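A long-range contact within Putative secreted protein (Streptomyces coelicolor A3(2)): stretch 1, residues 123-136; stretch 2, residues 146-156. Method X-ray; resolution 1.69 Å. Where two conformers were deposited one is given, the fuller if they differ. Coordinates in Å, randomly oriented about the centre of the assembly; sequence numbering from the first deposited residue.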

# COMPACT_ATOMS: atom_id res chain seq x y z
N HIS A 123 1.05 13.26 13.43
CA HIS A 123 1.82 12.34 12.60
C HIS A 123 2.38 13.06 11.37
O HIS A 123 3.57 12.95 11.08
CB HIS A 123 0.94 11.17 12.19
CG HIS A 123 1.70 9.92 11.88
ND1 HIS A 123 2.05 9.56 10.60
CD2 HIS A 123 2.15 8.94 12.69
CE1 HIS A 123 2.69 8.40 10.63
NE2 HIS A 123 2.77 8.01 11.88
N HIS A 124 1.52 13.80 10.68
CA HIS A 124 1.91 14.64 9.53
C HIS A 124 2.96 15.68 9.91
O HIS A 124 3.91 15.89 9.15
CB HIS A 124 0.69 15.32 8.93
CG HIS A 124 -0.06 14.49 7.93
ND1 HIS A 124 -0.02 13.11 7.91
CD2 HIS A 124 -0.87 14.87 6.91
CE1 HIS A 124 -0.77 12.67 6.90
NE2 HIS A 124 -1.29 13.72 6.28
N ARG A 125 2.79 16.33 11.07
CA ARG A 125 3.76 17.33 11.53
C ARG A 125 5.17 16.73 11.66
O ARG A 125 6.14 17.31 11.16
CB ARG A 125 3.31 18.03 12.80
CG ARG A 125 2.17 19.01 12.58
CD ARG A 125 2.04 19.99 13.76
NE ARG A 125 0.75 20.70 13.77
CZ ARG A 125 0.39 21.65 12.92
NH1 ARG A 125 1.21 22.04 11.93
NH2 ARG A 125 -0.80 22.23 13.04
N GLY A 126 5.25 15.54 12.28
CA GLY A 126 6.52 14.81 12.44
C GLY A 126 7.09 14.44 11.07
O GLY A 126 8.29 14.57 10.83
N GLY A 127 6.21 13.96 10.20
CA GLY A 127 6.55 13.57 8.82
C GLY A 127 7.16 14.70 8.02
O GLY A 127 8.17 14.51 7.31
N VAL A 128 6.57 15.89 8.13
CA VAL A 128 7.06 17.08 7.43
C VAL A 128 8.49 17.42 7.91
O VAL A 128 9.38 17.69 7.09
CB VAL A 128 6.09 18.29 7.62
CG1 VAL A 128 6.76 19.61 7.26
CG2 VAL A 128 4.81 18.09 6.80
N HIS A 129 8.69 17.37 9.23
CA HIS A 129 10.00 17.57 9.83
C HIS A 129 11.06 16.62 9.23
O HIS A 129 12.14 17.04 8.81
CB HIS A 129 9.91 17.39 11.33
CG HIS A 129 11.22 17.55 12.03
ND1 HIS A 129 11.83 18.78 12.21
CD2 HIS A 129 12.04 16.64 12.60
CE1 HIS A 129 12.97 18.61 12.85
NE2 HIS A 129 13.12 17.32 13.10
N MSE A 130 10.72 15.33 9.17
CA MSE A 130 11.60 14.32 8.60
C MSE A 130 11.82 14.51 7.10
O MSE A 130 12.97 14.38 6.62
CB MSE A 130 11.02 12.93 8.86
CG MSE A 130 10.90 12.59 10.32
SE MSE A 130 9.74 11.02 10.57
CE MSE A 130 10.78 9.65 9.63
N ALA A 131 10.76 14.81 6.35
CA ALA A 131 10.87 15.02 4.90
C ALA A 131 11.77 16.23 4.59
O ALA A 131 12.61 16.19 3.67
CB ALA A 131 9.51 15.22 4.30
N LYS A 132 11.60 17.29 5.38
CA LYS A 132 12.46 18.47 5.29
C LYS A 132 13.91 18.09 5.49
O LYS A 132 14.80 18.64 4.80
CB LYS A 132 12.02 19.55 6.29
CG LYS A 132 10.82 20.35 5.85
CD LYS A 132 10.45 21.38 6.91
CE LYS A 132 9.28 22.26 6.48
NZ LYS A 132 8.86 23.15 7.63
N GLY A 133 14.17 17.15 6.41
CA GLY A 133 15.52 16.65 6.67
C GLY A 133 16.12 16.00 5.42
O GLY A 133 17.29 16.19 5.11
N CYS A 134 15.31 15.21 4.72
CA CYS A 134 15.74 14.59 3.47
C CYS A 134 15.92 15.63 2.35
O CYS A 134 16.87 15.55 1.57
CB CYS A 134 14.78 13.46 3.05
SG CYS A 134 15.18 12.61 1.49
N VAL A 135 15.04 16.63 2.27
CA VAL A 135 15.20 17.69 1.26
C VAL A 135 16.60 18.34 1.45
O VAL A 135 17.31 18.62 0.47
CB VAL A 135 14.03 18.73 1.26
CG1 VAL A 135 14.31 19.89 0.29
CG2 VAL A 135 12.72 18.06 0.85
N GLU A 136 17.00 18.53 2.70
CA GLU A 136 18.33 19.08 3.02
C GLU A 136 19.49 18.11 2.78
O GLU A 136 20.52 18.52 2.24
CB GLU A 136 18.35 19.55 4.48
CG GLU A 136 19.70 20.10 4.95
CD GLU A 136 19.68 20.45 6.42
OE1 GLU A 136 18.63 20.95 6.90
OE2 GLU A 136 20.71 20.22 7.11
N LEU A 146 10.63 13.09 -3.84
CA LEU A 146 9.57 12.43 -3.09
C LEU A 146 9.35 13.13 -1.76
O LEU A 146 8.20 13.43 -1.39
CB LEU A 146 9.85 10.94 -2.86
CG LEU A 146 8.61 10.12 -2.42
CD1 LEU A 146 7.57 9.97 -3.54
CD2 LEU A 146 9.04 8.73 -1.96
N ALA A 147 10.45 13.40 -1.06
CA ALA A 147 10.43 14.10 0.23
C ALA A 147 9.80 15.50 0.09
O ALA A 147 8.94 15.89 0.89
CB ALA A 147 11.85 14.18 0.81
N ARG A 148 10.20 16.24 -0.94
CA ARG A 148 9.66 17.59 -1.21
C ARG A 148 8.14 17.54 -1.44
O ARG A 148 7.40 18.45 -1.03
CB ARG A 148 10.40 18.20 -2.40
CG ARG A 148 10.42 19.73 -2.47
CD ARG A 148 11.81 20.25 -2.88
NE ARG A 148 12.50 19.37 -3.83
CZ ARG A 148 13.82 19.27 -3.95
NH1 ARG A 148 14.63 19.98 -3.18
NH2 ARG A 148 14.34 18.44 -4.85
N GLY A 149 7.67 16.47 -2.08
CA GLY A 149 6.24 16.27 -2.35
C GLY A 149 5.47 15.93 -1.09
O GLY A 149 4.32 16.36 -0.93
N MSE A 150 6.12 15.20 -0.18
CA MSE A 150 5.54 14.90 1.13
C MSE A 150 5.35 16.15 1.97
O MSE A 150 4.33 16.28 2.62
CB MSE A 150 6.38 13.89 1.91
CG MSE A 150 6.48 12.54 1.24
SE MSE A 150 7.46 11.39 2.48
CE MSE A 150 7.99 9.96 1.27
N VAL A 151 6.31 17.07 1.93
CA VAL A 151 6.13 18.35 2.64
C VAL A 151 4.84 19.04 2.18
O VAL A 151 3.99 19.40 3.00
CB VAL A 151 7.38 19.27 2.53
CG1 VAL A 151 7.14 20.61 3.23
CG2 VAL A 151 8.61 18.57 3.15
N GLU A 152 4.66 19.17 0.86
CA GLU A 152 3.45 19.80 0.30
C GLU A 152 2.18 19.04 0.64
O GLU A 152 1.21 19.64 1.11
CB GLU A 152 3.54 19.89 -1.23
CG GLU A 152 4.75 20.60 -1.76
CD GLU A 152 4.80 20.52 -3.29
OE1 GLU A 152 4.36 19.49 -3.86
OE2 GLU A 152 5.26 21.50 -3.92
N SER A 153 2.17 17.73 0.39
CA SER A 153 0.96 16.93 0.58
C SER A 153 0.55 16.86 2.05
O SER A 153 -0.65 16.97 2.37
CB SER A 153 1.10 15.52 -0.04
OG SER A 153 2.10 14.77 0.63
N GLN A 154 1.52 16.68 2.94
CA GLN A 154 1.22 16.60 4.37
C GLN A 154 0.76 17.94 4.92
O GLN A 154 -0.16 17.99 5.74
CB GLN A 154 2.41 16.09 5.15
CG GLN A 154 2.77 14.65 4.84
CD GLN A 154 4.00 14.22 5.61
OE1 GLN A 154 3.90 13.53 6.61
NE2 GLN A 154 5.17 14.67 5.16
N GLU A 155 1.40 19.03 4.48
CA GLU A 155 0.97 20.38 4.90
C GLU A 155 -0.46 20.70 4.41
O GLU A 155 -1.27 21.20 5.19
CB GLU A 155 1.99 21.44 4.50
CG GLU A 155 3.22 21.44 5.37
CD GLU A 155 4.22 22.52 4.99
OE1 GLU A 155 4.16 23.08 3.86
OE2 GLU A 155 5.10 22.79 5.83
N SER A 156 -0.78 20.34 3.16
CA SER A 156 -2.13 20.48 2.62
C SER A 156 -3.13 19.65 3.44
O SER A 156 -4.20 20.14 3.78
CB SER A 156 -2.18 20.07 1.14
OG SER A 156 -3.52 20.06 0.64

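The most unusual feature of this contact is a glutamine packed against the facing helix without a hydrogen bond to it. Gln 154 loses 104 Å² to stretch 1, more than any other residue here, yet its amide is tied to its own helix: NE2 donates to Met 150 O at 3.1 Å, with an N-H...acceptor angle of 154°. Its OE1 lies 3.5 Å from Gly 127 CA, and an ideal CB built on that glycine would stand 2.1 Å from Gln 154 OE1, a clash; the missing side chain is what leaves room for the amide. Proximity alone is not bonding, for Gln 154 OE1 and His 124 O, 3.5 Å apart, are both acceptors. The aliphatic part of the same side chain meets an imidazole: Gln 154 CG sits 4.2 Å from the centroid of the His 124 ring and 10° off its normal, a CH-pi contact over the face.

The helices run roughly antiparallel, with 148° between their N-to-C directions and axes approaching to 8.1 Å. Small residues accompany the close spacing: Ala 131 CA and Ala 147 CA are 4.8 Å apart, and Ala 131 CB reaches Ala 147 O at 3.5 Å and Val 151 CG2 at 3.7 Å. Beside this pair, Cys 134 SG packs 3.7 Å from Ala 147 CB, while Val 135 CG2 lies 4.0 Å from Ala 147 CB. Val 128 packs its CG2 3.5 Å from Gln 154 CB and its CG1 4.2 Å from Val 151 CG1.

Arg 148 NH1 approaches Val 135 CG1 to 3.5 Å, obliquely to the guanidinium plane. Lys 132 NZ and Glu 155 OE2 carry opposite charges but remain 4.2 Å apart, beyond a salt bridge. With no hydrogen bond crossing the interface, its 604 Å² of buried surface rests largely on packing.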